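Local atomic coordinates of trypsin-resistant surface T6 protein (Streptococcus pyogenes serotype M6, PDB entry 4P0D), a protein that forms the backbone of the streptococcal pilus as its repeating pilin subunit, probably linked to neighbouring subunits by sortase. Residues A[176-181]-A[280-285]; A[207-212]-A[259-264]; A[316-321]-A[362-367]. The protein carries 1 engineered substitution. One frame throughout, in Å; residues are numbered along the deposited sequence.

Interaction 1. Residues A[176-181]-A[280-285]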
loop_
_atom_site.group_PDB
_atom_site.type_symbol
_atom_site.label_atom_id
_atom_site.label_comp_id
_atom_site.label_asym_id
_atom_site.label_seq_id
_atom_site.Cartn_x
_atom_site.Cartn_y
_atom_site.Cartn_z
ATOM N N LEU A 176 3.155 8.050 -1.270
ATOM C CA LEU A 176 2.773 7.186 -2.368
ATOM C C LEU A 176 2.987 7.923 -3.666
ATOM O O LEU A 176 2.644 9.102 -3.782
ATOM C CB LEU A 176 1.304 6.817 -2.276
ATOM C CG LEU A 176 0.795 6.041 -1.080
ATOM C CD1 LEU A 176 -0.728 5.932 -1.143
ATOM C CD2 LEU A 176 1.424 4.657 -1.034
ATOM N N THR A 177 3.571 7.249 -4.646
ATOM C CA THR A 177 3.527 7.741 -6.025
ATOM C C THR A 177 2.962 6.622 -6.890
ATOM O O THR A 177 3.036 5.448 -6.522
ATOM C CB THR A 177 4.901 8.151 -6.547
ATOM O OG1 THR A 177 5.734 6.999 -6.619
ATOM C CG2 THR A 177 5.553 9.213 -5.625
ATOM N N PHE A 178 2.391 6.969 -8.032
ATOM C CA PHE A 178 1.856 5.943 -8.911
ATOM C C PHE A 178 1.819 6.331 -10.377
ATOM O O PHE A 178 1.853 7.521 -10.713
ATOM C CB PHE A 178 0.490 5.448 -8.420
ATOM C CG PHE A 178 -0.536 6.518 -8.223
ATOM C CD1 PHE A 178 -0.521 7.321 -7.090
ATOM C CD2 PHE A 178 -1.558 6.684 -9.153
ATOM C CE1 PHE A 178 -1.489 8.296 -6.902
ATOM C CE2 PHE A 178 -2.533 7.657 -8.978
ATOM C CZ PHE A 178 -2.497 8.462 -7.850
ATOM N N GLU A 179 1.803 5.310 -11.241
ATOM C CA GLU A 179 1.664 5.501 -12.684
ATOM C C GLU A 179 0.231 5.175 -13.047
ATOM O O GLU A 179 -0.293 4.160 -12.637
ATOM C CB GLU A 179 2.653 4.615 -13.458
ATOM C CG GLU A 179 4.097 4.976 -13.143
ATOM C CD GLU A 179 5.116 3.994 -13.686
ATOM O OE1 GLU A 179 5.193 2.837 -13.198
ATOM O OE2 GLU A 179 5.864 4.414 -14.587
ATOM N N LEU A 180 -0.405 6.069 -13.793
ATOM C CA LEU A 180 -1.810 5.926 -14.139
ATOM C C LEU A 180 -2.047 4.947 -15.273
ATOM O O LEU A 180 -1.214 4.807 -16.161
ATOM C CB LEU A 180 -2.385 7.276 -14.556
ATOM C CG LEU A 180 -2.447 8.350 -13.472
ATOM C CD1 LEU A 180 -2.713 9.702 -14.090
ATOM C CD2 LEU A 180 -3.534 8.019 -12.464
ATOM N N PRO A 181 -3.225 4.307 -15.284
ATOM C CA PRO A 181 -3.632 3.647 -16.518
ATOM C C PRO A 181 -3.883 4.716 -17.581
ATOM O O PRO A 181 -4.042 5.894 -17.243
ATOM C CB PRO A 181 -4.954 2.989 -16.136
ATOM C CG PRO A 181 -5.503 3.841 -15.054
ATOM C CD PRO A 181 -4.310 4.323 -14.286
ATOM N N ALA A 280 -0.665 -0.463 0.808
ATOM C CA ALA A 280 -1.209 0.527 -0.088
ATOM C C ALA A 280 -1.685 -0.161 -1.344
ATOM O O ALA A 280 -0.990 -1.014 -1.884
ATOM C CB ALA A 280 -0.161 1.554 -0.419
ATOM N N GLU A 281 -2.872 0.212 -1.813
ATOM C CA GLU A 281 -3.485 -0.429 -2.975
ATOM C C GLU A 281 -3.943 0.609 -3.966
ATOM O O GLU A 281 -4.525 1.615 -3.565
ATOM C CB GLU A 281 -4.673 -1.267 -2.538
ATOM C CG GLU A 281 -4.268 -2.521 -1.802
ATOM C CD GLU A 281 -5.449 -3.378 -1.375
ATOM O OE1 GLU A 281 -5.716 -4.375 -2.062
ATOM O OE2 GLU A 281 -6.091 -3.068 -0.344
ATOM N N PHE A 282 -3.652 0.370 -5.246
ATOM C CA PHE A 282 -4.098 1.215 -6.342
ATOM C C PHE A 282 -4.973 0.394 -7.282
ATOM O O PHE A 282 -4.479 -0.500 -7.988
ATOM C CB PHE A 282 -2.904 1.827 -7.081
ATOM C CG PHE A 282 -3.270 2.701 -8.250
ATOM C CD1 PHE A 282 -4.438 3.476 -8.255
ATOM C CD2 PHE A 282 -2.430 2.781 -9.340
ATOM C CE1 PHE A 282 -4.746 4.288 -9.337
ATOM C CE2 PHE A 282 -2.732 3.596 -10.413
ATOM C CZ PHE A 282 -3.898 4.340 -10.422
ATOM N N PHE A 283 -6.277 0.698 -7.256
ATOM C CA PHE A 283 -7.281 0.001 -8.060
ATOM C C PHE A 283 -7.566 0.783 -9.310
ATOM O O PHE A 283 -7.775 1.996 -9.239
ATOM C CB PHE A 283 -8.600 -0.157 -7.321
ATOM C CG PHE A 283 -8.487 -0.921 -6.059
ATOM C CD1 PHE A 283 -8.187 -0.277 -4.873
ATOM C CD2 PHE A 283 -8.660 -2.302 -6.049
ATOM C CE1 PHE A 283 -8.074 -0.987 -3.697
ATOM C CE2 PHE A 283 -8.554 -3.017 -4.866
ATOM C CZ PHE A 283 -8.261 -2.358 -3.690
ATOM N N TYR A 284 -7.621 0.075 -10.440
ATOM C CA TYR A 284 -7.949 0.682 -11.733
ATOM C C TYR A 284 -8.696 -0.377 -12.572
ATOM O O TYR A 284 -8.854 -1.525 -12.124
ATOM C CB TYR A 284 -6.673 1.177 -12.445
ATOM C CG TYR A 284 -5.645 0.077 -12.606
ATOM C CD1 TYR A 284 -4.716 -0.188 -11.597
ATOM C CD2 TYR A 284 -5.625 -0.735 -13.747
ATOM C CE1 TYR A 284 -3.799 -1.219 -11.725
ATOM C CE2 TYR A 284 -4.711 -1.777 -13.875
ATOM C CZ TYR A 284 -3.798 -2.009 -12.872
ATOM O OH TYR A 284 -2.876 -3.042 -12.982
ATOM N N SER A 285 -9.178 0.013 -13.752
ATOM C CA SER A 285 -9.853 -0.937 -14.633
ATOM C C SER A 285 -8.895 -1.561 -15.646
ATOM O O SER A 285 -8.155 -0.859 -16.308
ATOM C CB SER A 285 -11.009 -0.317 -15.402
ATOM O OG SER A 285 -11.568 -1.321 -16.269
#
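Leu176 opens the contact by reaching with CD2 to CB of Ala280, 3.5 Å away, where the two strands face each other across the sandwich of the Cna-B-like domain. Strand 176-179 and strand 280-285 belong to opposed layers: their axes come no nearer than 9.5 Å and run in nearly the same direction, 27° apart, so side chains, not backbones, fill the gap. Phe178 is the next residue to point at the partner strand. Its CG stands between the backbone N and the carbonyl carbon (chi1 55°), and its ring meets Phe282 edge-to-face. Phe178 CD2 lies over one face of the Phe282 ring, displaced toward the rim and 3.5 Å from Phe282 CE2. The ring centroids are 4.7 Å apart and the planes are inclined at 55°, a tilted T-shaped pair. Glu179 directs CB away and its carboxylate is hydrogen-bonded through OE1 to the hydroxyl of Ser149 of strand 139-155, yet its carbonyl O sits in the plane of the Phe282 ring, at the edge, 3.3 Å from Phe282 CE2. Leu180 also starts away from the partner, but its CD2 comes back to within 4.2 Å of Phe282 CZ. Pro181 then bridges two aromatic residues: its CD lies 3.9 Å from Phe282 CZ, while its CG meets CB of Tyr284, whose hydroxyl is held by the carbonyl of Gly106. Phe282 is thus gripped by four consecutive residues, and Val192 and Val194 of strand 192-197 also touch it. The two layers are joined here by apolar and aromatic packing, with the Glu179 carbonyl probably favoured by the slightly positive ring edge.

Interaction 2. Residues A[207-212]-A[259-264]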
loop_
_atom_site.group_PDB
_atom_site.type_symbol
_atom_site.label_atom_id
_atom_site.label_comp_id
_atom_site.label_asym_id
_atom_site.label_seq_id
_atom_site.Cartn_x
_atom_site.Cartn_y
_atom_site.Cartn_z
ATOM N N ASN A 207 -6.041 13.526 9.304
ATOM C CA ASN A 207 -5.773 14.947 9.188
ATOM C C ASN A 207 -4.405 15.275 8.591
ATOM O O ASN A 207 -4.222 16.376 8.085
ATOM C CB ASN A 207 -5.936 15.641 10.563
ATOM N N SER A 208 -3.450 14.334 8.651
ATOM C CA SER A 208 -2.136 14.524 8.038
ATOM C C SER A 208 -2.134 14.276 6.529
ATOM O O SER A 208 -1.148 14.527 5.896
ATOM C CB SER A 208 -1.096 13.598 8.668
ATOM O OG SER A 208 -1.316 12.248 8.284
ATOM N N LEU A 209 -3.223 13.762 5.973
ATOM C CA LEU A 209 -3.259 13.368 4.558
ATOM C C LEU A 209 -3.098 14.578 3.658
ATOM O O LEU A 209 -3.827 15.563 3.780
ATOM C CB LEU A 209 -4.574 12.636 4.229
ATOM C CG LEU A 209 -4.784 12.067 2.820
ATOM C CD1 LEU A 209 -3.806 10.930 2.533
ATOM C CD2 LEU A 209 -6.228 11.575 2.652
ATOM N N THR A 210 -2.124 14.516 2.764
ATOM C CA THR A 210 -1.924 15.582 1.815
ATOM C C THR A 210 -1.837 15.014 0.421
ATOM O O THR A 210 -1.505 13.850 0.212
ATOM C CB THR A 210 -0.650 16.397 2.126
ATOM O OG1 THR A 210 0.501 15.631 1.759
ATOM C CG2 THR A 210 -0.568 16.737 3.590
ATOM N N VAL A 211 -2.156 15.846 -0.549
ATOM C CA VAL A 211 -2.128 15.449 -1.937
ATOM C C VAL A 211 -1.475 16.604 -2.691
ATOM O O VAL A 211 -1.888 17.752 -2.530
ATOM C CB VAL A 211 -3.566 15.194 -2.466
ATOM C CG1 VAL A 211 -3.567 15.003 -3.957
ATOM C CG2 VAL A 211 -4.212 14.001 -1.785
ATOM N N GLU A 212 -0.429 16.314 -3.464
ATOM C CA GLU A 212 0.170 17.279 -4.380
ATOM C C GLU A 212 -0.157 16.809 -5.789
ATOM O O GLU A 212 -0.154 15.617 -6.072
ATOM C CB GLU A 212 1.694 17.394 -4.172
ATOM C CG GLU A 212 2.475 18.161 -5.251
ATOM C CD GLU A 212 3.142 17.260 -6.296
ATOM O OE1 GLU A 212 3.960 16.405 -5.871
ATOM O OE2 GLU A 212 2.874 17.402 -7.533
ATOM N N ILE A 259 0.747 11.447 -2.874
ATOM C CA ILE A 259 -0.018 11.391 -1.644
ATOM C C ILE A 259 0.952 11.212 -0.473
ATOM O O ILE A 259 1.850 10.378 -0.546
ATOM C CB ILE A 259 -1.030 10.210 -1.684
ATOM C CG1 ILE A 259 -1.953 10.323 -2.907
ATOM C CG2 ILE A 259 -1.862 10.116 -0.404
ATOM C CD1 ILE A 259 -3.005 9.238 -2.955
ATOM N N SER A 260 0.754 11.970 0.599
ATOM C CA SER A 260 1.527 11.796 1.815
ATOM C C SER A 260 0.620 11.682 3.030
ATOM O O SER A 260 -0.504 12.190 3.035
ATOM C CB SER A 260 2.521 12.949 1.972
ATOM O OG SER A 260 3.441 12.836 0.921
ATOM N N TYR A 261 1.100 10.978 4.045
ATOM C CA TYR A 261 0.369 10.851 5.302
ATOM C C TYR A 261 1.271 10.328 6.409
ATOM O O TYR A 261 2.364 9.834 6.154
ATOM C CB TYR A 261 -0.864 9.967 5.147
ATOM C CG TYR A 261 -0.638 8.699 4.364
ATOM C CD1 TYR A 261 -0.669 8.694 2.970
ATOM C CD2 TYR A 261 -0.402 7.491 5.018
ATOM C CE1 TYR A 261 -0.468 7.519 2.248
ATOM C CE2 TYR A 261 -0.197 6.320 4.309
ATOM C CZ TYR A 261 -0.243 6.332 2.938
ATOM O OH TYR A 261 -0.051 5.143 2.259
ATOM N N LYS A 262 0.807 10.454 7.640
ATOM C CA LYS A 262 1.610 10.087 8.785
ATOM C C LYS A 262 0.894 9.116 9.668
ATOM O O LYS A 262 -0.329 9.100 9.701
ATOM C CB LYS A 262 1.910 11.326 9.598
ATOM C CG LYS A 262 2.871 12.284 8.931
ATOM C CD LYS A 262 2.982 13.489 9.842
ATOM C CE LYS A 262 3.963 14.520 9.356
ATOM N NZ LYS A 262 3.922 15.617 10.381
ATOM N N ALA A 263 1.660 8.341 10.424
ATOM C CA ALA A 263 1.131 7.558 11.501
ATOM C C ALA A 263 2.110 7.549 12.669
ATOM O O ALA A 263 3.300 7.792 12.487
ATOM C CB ALA A 263 0.810 6.154 11.038
ATOM N N VAL A 264 1.612 7.298 13.876
ATOM C CA VAL A 264 2.471 7.281 15.065
ATOM C C VAL A 264 2.463 5.911 15.750
ATOM O O VAL A 264 1.401 5.318 15.985
ATOM C CB VAL A 264 2.047 8.351 16.086
ATOM C CG1 VAL A 264 0.666 8.039 16.626
ATOM C CG2 VAL A 264 3.062 8.440 17.217
HETATM O O HOH W 1 1.590 14.856 -0.795
#
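A chi1 of 71° sets OG of Ser208 between its own backbone N and carbonyl carbon, where it accepts the N-H of Lys262, with Lys262 N 2.9 Å from Ser208 OG. The same hydroxyl is hydrogen-bonded to the carbonyl of Asn205, so it ties the corner of the chain at 207-208 to the strand beside it. In Leu209 the CG stands anti to the backbone N (chi1 -177°); from there chi2 brings CD1 nearer the partner strand, 3.6 Å from CG2 of Ile259 and 3.9 Å from CD1 of Tyr261. Beyond the corner the backbones pair as antiparallel neighbours, their axes at 164°. Thr210 and Ser260 form the hydrogen-bonded pair: Thr210 N donates to Ser260 O at 2.8 Å, and Ser260 N returns a bond to Thr210 O. Val211 and Ile259 follow as a non-hydrogen-bonded pair. This is a strand pairing within one layer of the Cna-B-like domain, with strand 171-179 on the far side of strand 258-265 and strand 216-220 on the far side of 209-212. The two faces differ. On that of Val211 and Ile259, side chains lead into an apolar interior where both touch Leu245; Tyr261 also goes inward, its ring edge-to-face with Phe243 and its hydroxyl bound to Asp196. On that of Thr210 and Ser260, water 1 sits 2.9 Å from Thr210 OG1 and makes a weak bond to Ser260 OG. Lys262 holds its CB against Ser208, 3.6 Å from Ser208 OG, and then extends its chain away from the pairing.

Interaction 3. Residues A[316-321]-A[362-367]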
loop_
_atom_site.group_PDB
_atom_site.type_symbol
_atom_site.label_atom_id
_atom_site.label_comp_id
_atom_site.label_asym_id
_atom_site.label_seq_id
_atom_site.Cartn_x
_atom_site.Cartn_y
_atom_site.Cartn_z
ATOM N N VAL A 316 7.820 -1.900 9.101
ATOM C CA VAL A 316 8.703 -1.237 10.018
ATOM C C VAL A 316 8.816 -2.087 11.270
ATOM O O VAL A 316 7.835 -2.655 11.723
ATOM C CB VAL A 316 8.223 0.192 10.319
ATOM C CG1 VAL A 316 9.138 0.857 11.313
ATOM C CG2 VAL A 316 8.190 1.000 9.017
ATOM N N TYR A 317 10.030 -2.160 11.804
ATOM C CA TYR A 317 10.357 -3.077 12.910
ATOM C C TYR A 317 10.634 -2.343 14.228
ATOM O O TYR A 317 11.060 -1.187 14.236
ATOM C CB TYR A 317 11.563 -3.912 12.513
ATOM C CG TYR A 317 11.284 -4.804 11.331
ATOM C CD1 TYR A 317 10.618 -6.021 11.490
ATOM C CD2 TYR A 317 11.641 -4.422 10.042
ATOM C CE1 TYR A 317 10.344 -6.835 10.409
ATOM C CE2 TYR A 317 11.371 -5.245 8.957
ATOM C CZ TYR A 317 10.725 -6.446 9.155
ATOM O OH TYR A 317 10.442 -7.256 8.083
ATOM N N THR A 318 10.374 -3.021 15.344
ATOM C CA THR A 318 10.802 -2.530 16.654
ATOM C C THR A 318 11.387 -3.701 17.428
ATOM O O THR A 318 11.078 -4.865 17.138
ATOM C CB THR A 318 9.640 -1.942 17.494
ATOM O OG1 THR A 318 8.794 -3.000 17.972
ATOM C CG2 THR A 318 8.791 -1.004 16.693
ATOM N N TYR A 319 12.193 -3.371 18.437
ATOM C CA TYR A 319 12.764 -4.350 19.353
ATOM C C TYR A 319 12.466 -3.927 20.783
ATOM O O TYR A 319 12.008 -2.808 21.041
ATOM C CB TYR A 319 14.287 -4.414 19.178
ATOM C CG TYR A 319 14.721 -4.521 17.724
ATOM C CD1 TYR A 319 14.434 -5.662 16.979
ATOM C CD2 TYR A 319 15.376 -3.465 17.095
ATOM C CE1 TYR A 319 14.805 -5.764 15.647
ATOM C CE2 TYR A 319 15.761 -3.559 15.758
ATOM C CZ TYR A 319 15.469 -4.707 15.036
ATOM O OH TYR A 319 15.838 -4.797 13.700
ATOM N N GLN A 320 12.767 -4.819 21.718
ATOM C CA GLN A 320 12.636 -4.488 23.122
ATOM C C GLN A 320 13.863 -4.945 23.876
ATOM O O GLN A 320 14.503 -5.931 23.502
ATOM C CB GLN A 320 11.352 -5.060 23.704
ATOM C CG GLN A 320 11.199 -6.560 23.572
ATOM C CD GLN A 320 9.798 -7.036 23.908
ATOM O OE1 GLN A 320 8.838 -6.260 23.909
ATOM N NE2 GLN A 320 9.672 -8.321 24.175
ATOM N N ILE A 321 14.205 -4.183 24.904
ATOM C CA ILE A 321 15.371 -4.452 25.720
ATOM C C ILE A 321 14.949 -5.171 26.998
ATOM O O ILE A 321 14.000 -4.769 27.654
ATOM C CB ILE A 321 16.114 -3.154 26.073
ATOM C CG1 ILE A 321 16.522 -2.426 24.787
ATOM C CG2 ILE A 321 17.353 -3.449 26.921
ATOM C CD1 ILE A 321 17.115 -1.066 25.018
ATOM N N SER A 362 11.665 -3.490 28.290
ATOM C CA SER A 362 11.349 -2.118 27.910
ATOM C C SER A 362 10.184 -2.066 26.926
ATOM O O SER A 362 9.808 -3.081 26.338
ATOM C CB SER A 362 12.556 -1.475 27.258
ATOM O OG SER A 362 12.707 -1.883 25.902
ATOM N N THR A 363 9.649 -0.870 26.732
ATOM C CA THR A 363 8.780 -0.574 25.601
ATOM C C THR A 363 9.588 -0.608 24.290
ATOM O O THR A 363 10.817 -0.780 24.302
ATOM C CB THR A 363 8.142 0.815 25.761
ATOM O OG1 THR A 363 9.160 1.766 26.086
ATOM C CG2 THR A 363 7.078 0.798 26.844
ATOM N N GLN A 364 8.915 -0.394 23.163
ATOM C CA GLN A 364 9.509 -0.652 21.841
ATOM C C GLN A 364 10.531 0.395 21.405
ATOM O O GLN A 364 10.272 1.599 21.453
ATOM C CB GLN A 364 8.420 -0.747 20.769
ATOM C CG GLN A 364 7.354 -1.809 20.977
ATOM C CD GLN A 364 6.160 -1.319 21.777
ATOM O OE1 GLN A 364 6.291 -0.438 22.613
ATOM N NE2 GLN A 364 4.994 -1.899 21.532
ATOM N N VAL A 365 11.677 -0.084 20.940
ATOM C CA VAL A 365 12.797 0.751 20.571
ATOM C C VAL A 365 13.325 0.451 19.171
ATOM O O VAL A 365 13.233 -0.668 18.688
ATOM C CB VAL A 365 13.953 0.614 21.595
ATOM C CG1 VAL A 365 13.463 0.973 22.987
ATOM C CG2 VAL A 365 14.571 -0.788 21.597
ATOM N N SER A 366 13.925 1.458 18.546
ATOM C CA SER A 366 14.540 1.287 17.231
ATOM C C SER A 366 15.933 0.698 17.403
ATOM O O SER A 366 16.460 0.658 18.511
ATOM C CB SER A 366 14.657 2.629 16.544
ATOM O OG SER A 366 15.629 3.444 17.197
ATOM N N SER A 367 16.555 0.291 16.302
ATOM C CA SER A 367 17.944 -0.139 16.356
ATOM C C SER A 367 18.769 0.996 16.926
ATOM O O SER A 367 18.482 2.178 16.659
ATOM C CB SER A 367 18.445 -0.528 14.971
ATOM O OG SER A 367 18.441 0.582 14.085
HETATM O O HOH W 2 8.018 -3.613 24.331
#
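The ring of Tyr319 turns its edge to the chain at 366-367: Ser367 N lies in the ring plane, 4.0 Å from Tyr319 CE2, and the carbonyl carbon of Ser366 is likewise near that plane. Val365 O approaches the same ring obliquely, and the phenol hydroxyl is bound by Asp160 of strand 158-160. The second flat group, the Gln320 amide, has OE1 2.8 Å from water 2, which donates to it and also to Ser362 O, while NE2 is hydrogen-bonded to Thr470 OG1. The contact lies in the prealbumin-like fold domain, where the start of strand 320-327 meets the irregular link between strands 359-361 and 368-376. Tyr319 and Val365 form a single antiparallel bridge, a hydrogen-bonded pair in which Tyr319 N donates to Val365 O at 2.9 Å and Val365 N to Tyr319 O at 2.7 Å. Val365 has CG2 between its backbone N and carbonyl carbon, which places CG2 3.3 Å from Tyr319 O, and this methyl also packs on CG1 of Ile321, the two side chains crossing at about a right angle. On the other side of Tyr319 in sequence, Thr318 sets OG1 3.5 Å from CG of Gln364; that hydroxyl is bonded to the carbonyl of Ile270, and the Gln364 amide nitrogen reaches the carbonyls of Asn267 and Ala269. At Ile321 a serine side chain takes over one half of the pairing. Ser362 N donates to Ile321 O, but Ile321 N donates its N-H to Ser362 OG (2.9 Å), and that hydroxyl in turn donates to Thr363 O, with Ser362 OG and Thr363 O 2.7 Å apart.

Interactions 1 and 2 share one domain. Their centres are 17 Å apart, and interaction 2 is nested in the loop closed by interaction 1. They meet where strands 171-179 and 258-265 lie side by side: Leu176 N is 2.8 Å from Ile259 O, a probable hydrogen bond, and Leu176 CD1 packs 3.6 Å from Tyr261 OH. Pairing within a layer thus continues into packing between layers. Interaction 3 follows later in the chain, in the prealbumin-like domain, its nearest atoms about 12 Å from those of interaction 1 and about 9 Å from those of interaction 2. The calcium ligands Ser82 and Thr85 belong to none of the three contacts.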